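PDB 3FKA: lumazine-binding protein from Silicibacter pomeroyi DSS-3, which is of unknown function but has an NTF2-like fold of the putative lumazine-binding family, which may offer a pocket for a small ligand. Local coordinates for the interface of chains A and B. Residues are numbered along the deposited sequence; one frame, centred on the assembly and turned at random. Chains: chain A/B, uncharacterized NTF-2 like protein.

Contact 1: the interface of chains A and B. Residues chain A 78, 80, 83-85; chain B 98, 100, 116, 118.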
loop_
_atom_site.group_PDB
_atom_site.type_symbol
_atom_site.label_atom_id
_atom_site.label_comp_id
_atom_site.label_asym_id
_atom_site.label_seq_id
_atom_site.Cartn_x
_atom_site.Cartn_y
_atom_site.Cartn_z
ATOM N N SER A 78 3.247 -4.651 -3.413
ATOM C CA SER A 78 3.779 -4.862 -2.054
ATOM C C SER A 78 4.289 -6.281 -1.954
ATOM O O SER A 78 3.633 -7.187 -2.477
ATOM C CB SER A 78 2.721 -4.642 -0.993
ATOM O OG SER A 78 2.218 -3.323 -1.026
ATOM N N GLN A 80 6.250 -9.186 0.866
ATOM C CA GLN A 80 6.750 -9.606 2.167
ATOM C C GLN A 80 7.228 -11.030 1.917
ATOM O O GLN A 80 6.422 -11.926 1.720
ATOM C CB GLN A 80 5.699 -9.530 3.266
ATOM C CG GLN A 80 5.339 -8.113 3.703
ATOM C CD GLN A 80 6.469 -7.415 4.445
ATOM O OE1 GLN A 80 7.108 -7.993 5.307
ATOM N NE2 GLN A 80 6.714 -6.165 4.116
ATOM N N ILE A 83 5.331 -13.564 -0.522
ATOM C CA ILE A 83 3.958 -13.183 -0.846
ATOM C C ILE A 83 3.916 -11.731 -1.349
ATOM O O ILE A 83 4.766 -10.912 -0.985
ATOM C CB ILE A 83 2.942 -13.414 0.340
ATOM C CG1 ILE A 83 3.344 -12.632 1.587
ATOM C CG2 ILE A 83 2.809 -14.920 0.598
ATOM C CD1 ILE A 83 2.286 -12.572 2.685
ATOM N N ALA A 84 2.927 -11.440 -2.190
ATOM C CA ALA A 84 2.740 -10.103 -2.749
ATOM C C ALA A 84 1.280 -9.721 -2.883
ATOM O O ALA A 84 0.412 -10.595 -2.940
ATOM C CB ALA A 84 3.427 -9.995 -4.111
HETATM N N MSE A 85 1.046 -8.409 -2.932
HETATM C CA MSE A 85 -0.247 -7.770 -3.119
HETATM C C MSE A 85 -0.107 -6.804 -4.262
HETATM O O MSE A 85 0.882 -6.073 -4.314
HETATM C CB MSE A 85 -0.640 -6.910 -1.932
HETATM C CG MSE A 85 -0.938 -7.585 -0.725
HETATM SE SE MSE A 85 -1.702 -6.292 0.537
HETATM C CE MSE A 85 -0.144 -5.386 1.068
ATOM N N ASP B 98 2.974 -12.453 8.357
ATOM C CA ASP B 98 2.529 -11.342 7.565
ATOM C C ASP B 98 1.379 -11.985 6.797
ATOM O O ASP B 98 1.607 -12.996 6.131
ATOM C CB ASP B 98 3.548 -10.827 6.583
ATOM C CG ASP B 98 4.625 -10.040 7.261
ATOM O OD1 ASP B 98 4.320 -8.987 7.862
ATOM O OD2 ASP B 98 5.769 -10.470 7.185
ATOM N N PHE B 100 -1.765 -11.222 4.011
ATOM C CA PHE B 100 -2.323 -10.351 2.994
ATOM C C PHE B 100 -3.739 -10.885 2.780
ATOM O O PHE B 100 -3.896 -12.009 2.287
ATOM C CB PHE B 100 -1.567 -10.309 1.683
ATOM C CG PHE B 100 -0.180 -9.740 1.760
ATOM C CD1 PHE B 100 0.205 -8.781 2.720
ATOM C CD2 PHE B 100 0.722 -10.034 0.751
ATOM C CE1 PHE B 100 1.446 -8.234 2.688
ATOM C CE2 PHE B 100 1.946 -9.464 0.718
ATOM C CZ PHE B 100 2.327 -8.556 1.681
ATOM N N VAL B 116 -3.350 -14.834 2.288
ATOM C CA VAL B 116 -2.052 -15.433 1.920
ATOM C C VAL B 116 -1.158 -14.979 3.055
ATOM O O VAL B 116 -1.377 -13.897 3.621
ATOM C CB VAL B 116 -1.447 -15.081 0.538
ATOM C CG1 VAL B 116 -2.338 -15.621 -0.584
ATOM C CG2 VAL B 116 -1.187 -13.595 0.396
ATOM N N ARG B 118 3.013 -15.439 5.060
ATOM C CA ARG B 118 4.381 -15.937 5.086
ATOM C C ARG B 118 4.794 -15.877 6.551
ATOM O O ARG B 118 4.368 -14.986 7.286
ATOM C CB ARG B 118 5.345 -15.214 4.137
ATOM C CG ARG B 118 5.777 -13.797 4.452
ATOM C CD ARG B 118 6.832 -13.668 5.588
ATOM N NE ARG B 118 7.230 -12.278 5.781
ATOM C CZ ARG B 118 8.428 -11.750 5.519
ATOM N NH1 ARG B 118 9.457 -12.458 5.059
ATOM N NH2 ARG B 118 8.600 -10.454 5.748
#

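Contact 2: the interface of chains A and B. Residues chain A 41, 100, 102, 114, 116; chain B 102, 113-114.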
loop_
_atom_site.group_PDB
_atom_site.type_symbol
_atom_site.label_atom_id
_atom_site.label_comp_id
_atom_site.label_asym_id
_atom_site.label_seq_id
_atom_site.Cartn_x
_atom_site.Cartn_y
_atom_site.Cartn_z
ATOM N N VAL A 41 -13.400 -12.801 -7.614
ATOM C CA VAL A 41 -14.600 -12.439 -6.873
ATOM C C VAL A 41 -14.931 -10.963 -6.931
ATOM O O VAL A 41 -14.068 -10.117 -6.749
ATOM C CB VAL A 41 -14.393 -12.847 -5.372
ATOM C CG1 VAL A 41 -15.591 -12.495 -4.471
ATOM C CG2 VAL A 41 -14.061 -14.329 -5.278
ATOM N N PHE A 100 -7.589 -6.184 -7.103
ATOM C CA PHE A 100 -6.676 -6.416 -5.979
ATOM C C PHE A 100 -6.314 -7.890 -6.103
ATOM O O PHE A 100 -7.214 -8.750 -6.038
ATOM C CB PHE A 100 -7.238 -6.145 -4.589
ATOM C CG PHE A 100 -7.515 -4.684 -4.261
ATOM C CD1 PHE A 100 -6.746 -3.638 -4.750
ATOM C CD2 PHE A 100 -8.426 -4.392 -3.269
ATOM C CE1 PHE A 100 -6.983 -2.323 -4.327
ATOM C CE2 PHE A 100 -8.646 -3.105 -2.859
ATOM C CZ PHE A 100 -7.923 -2.074 -3.387
ATOM N N THR A 102 -3.556 -11.142 -4.821
ATOM C CA THR A 102 -2.582 -11.640 -3.826
ATOM C C THR A 102 -1.871 -12.759 -4.601
ATOM O O THR A 102 -2.500 -13.516 -5.360
ATOM C CB THR A 102 -3.151 -12.068 -2.473
ATOM O OG1 THR A 102 -4.203 -12.989 -2.703
ATOM C CG2 THR A 102 -3.664 -10.835 -1.684
ATOM N N SER A 114 -5.595 -15.070 -5.270
ATOM C CA SER A 114 -6.904 -14.447 -5.208
ATOM C C SER A 114 -6.935 -13.152 -5.965
ATOM O O SER A 114 -5.944 -12.444 -5.996
ATOM C CB SER A 114 -7.255 -14.151 -3.728
ATOM O OG SER A 114 -8.374 -13.270 -3.508
ATOM N N VAL A 116 -9.825 -9.985 -6.414
ATOM C CA VAL A 116 -11.092 -9.373 -6.066
ATOM C C VAL A 116 -11.098 -8.115 -6.968
ATOM O O VAL A 116 -10.049 -7.545 -7.251
ATOM C CB VAL A 116 -11.366 -9.043 -4.575
ATOM C CG1 VAL A 116 -11.482 -10.334 -3.763
ATOM C CG2 VAL A 116 -10.312 -8.094 -4.002
ATOM N N THR B 102 -7.755 -10.374 1.212
ATOM C CA THR B 102 -8.595 -9.738 0.183
ATOM C C THR B 102 -9.968 -9.797 0.864
ATOM O O THR B 102 -10.313 -10.830 1.480
ATOM C CB THR B 102 -8.588 -10.397 -1.203
ATOM O OG1 THR B 102 -8.833 -11.802 -1.087
ATOM C CG2 THR B 102 -7.240 -10.174 -1.859
ATOM N N VAL B 113 -12.286 -12.899 1.736
ATOM C CA VAL B 113 -12.286 -13.740 0.555
ATOM C C VAL B 113 -11.089 -14.696 0.554
ATOM O O VAL B 113 -11.238 -15.872 0.206
ATOM C CB VAL B 113 -12.306 -12.879 -0.735
ATOM C CG1 VAL B 113 -12.145 -13.765 -2.017
ATOM C CG2 VAL B 113 -13.591 -12.055 -0.778
ATOM N N SER B 114 -9.920 -14.195 0.949
ATOM C CA SER B 114 -8.728 -15.011 0.968
ATOM C C SER B 114 -7.674 -14.405 1.852
ATOM O O SER B 114 -7.686 -13.205 2.113
ATOM C CB SER B 114 -8.142 -15.128 -0.455
ATOM O OG SER B 114 -6.973 -15.955 -0.482
HETATM O O HOH W 1 -5.306 -13.470 -0.222
#

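Contact 1: the interface of chains A and B
Two beta-sheets pack face to face here in a two-fold symmetric interface between copies of one protein, and the patch supplies a largely apolar part of what holds chains A and B together in the deposited assembly. B:Phe100, on strand 95-106, pushes its ring between A:Ile83 and A:Met85 of strand 83-92, with A:Gln80 of strand 72-80 at its far end. The ring is clasped on both sides. Over one face lies the CD1 methyl of A:Ile83, 3.8 Å from the ring centroid; over the opposite face lies CG of A:Met85, a selenomethionine, 3.5 Å from the centroid. Both are CH-pi contacts set toward the rim. The chain of A:Met85 bends at its last torsion (chi3 -76°), which curls the terminal methyl CE back along the ring to 3.6 Å from CE1 of B:Phe100. A flexible, polarisable chain suits this place because it can mould itself to a flat surface. The CG methylene of A:Gln80 is 3.7 Å from CZ of B:Phe100, with the amide plane almost perpendicular to the ring. The ring edge abuts the backbone of A:Ala84, whose N lies in the ring plane and whose CA is 3.6 Å from CE2 of B:Phe100, while its methyl turns away.

Beyond this core the contact turns polar. The guanidinium of B:Arg118 lays one face over the backbone carbonyl carbon of A:Gln80, while its NE forms a salt bridge with OD2 of B:Asp98 (2.7 Å), nearly in the guanidinium plane and on the anti lone pair of the carboxylate. That intrachain pair probably steadies the arginine, whose NH2 makes a weak, bent hydrogen bond (2.9 Å, 127° at H) to the amide oxygen OE1 of A:Gln80, the amide and guanidinium planes being turned 66° apart. The site thus joins an apolar clasp to a polar rim and probably helps fix how the two subunits are set against each other.

Contact 2: the interface of chains A and B
Strands 95-106 and 109-119 of both chains meet here face to face through their side chains, with strand 38-44 of chain A alongside; B:Val113 departs from extended geometry (phi -90°, psi -41°), a local kink in its strand. Near the middle, A:Ser114 and B:Thr102 share a hydrogen bond between hydroxyls, OG to OG1 at 2.9 Å, whose direction the structure does not show. The serine oxygen lies anti to its own backbone nitrogen (chi1 167°), turned toward the threonine. B:Thr102 serves two purposes: its hydroxyl meets A:Ser114, while its CG2 methyl meets CG2 of A:Thr102 tip to tip at 3.6 Å. A valine in its place would probably leave the A:Ser114 hydroxyl without its partner across the interface.

The two serines also touch each other, CB of A:Ser114 lying 3.5 Å from CB of B:Ser114; serine, with a small CB and a hydroxyl, suits so close a meeting. A water links the chains beside them, 2.8 Å from OG1 of A:Thr102 and 3.0 Å from OG of B:Ser114. The symmetry-equivalent pair, A:Thr102 and B:Ser114, is thus joined through water, whereas A:Ser114 and B:Thr102 bond directly; the two-fold is not exact at this point.

Valines flank the hydroxyl pair on one side. CG1 of B:Val113 meets CG2 of A:Val41 tip to tip at 3.8 Å, and the same methyl packs on CG1 of A:Val116, whose side chain slides past it in the opposite direction. Branched and compact, valine favours strands and packs between the sheets without a long chain to order. Small hydroxyl and methyl groups probably allow close approach of the sheets, and the site probably helps hold the two chains in register in the deposited assembly.

The C-alpha centres of contact 1 and contact 2 are about 12 Å apart, and both belong to one two-fold interface in which each has a twin with the chains exchanged. Strands 95-106 and 109-119 of chain B run through both, while chain A brings strands 72-80 and 83-92 to contact 1 and strands 38-44, 95-106 and 109-119 to contact 2. Phe100 and Val116 appear in both, from opposite chains. An aromatic clasp in contact 1 and compact hydroxyl and valine packing in contact 2 probably act together along the paired sheets and could support dimerisation, two such chains being half of the four-chain assembly.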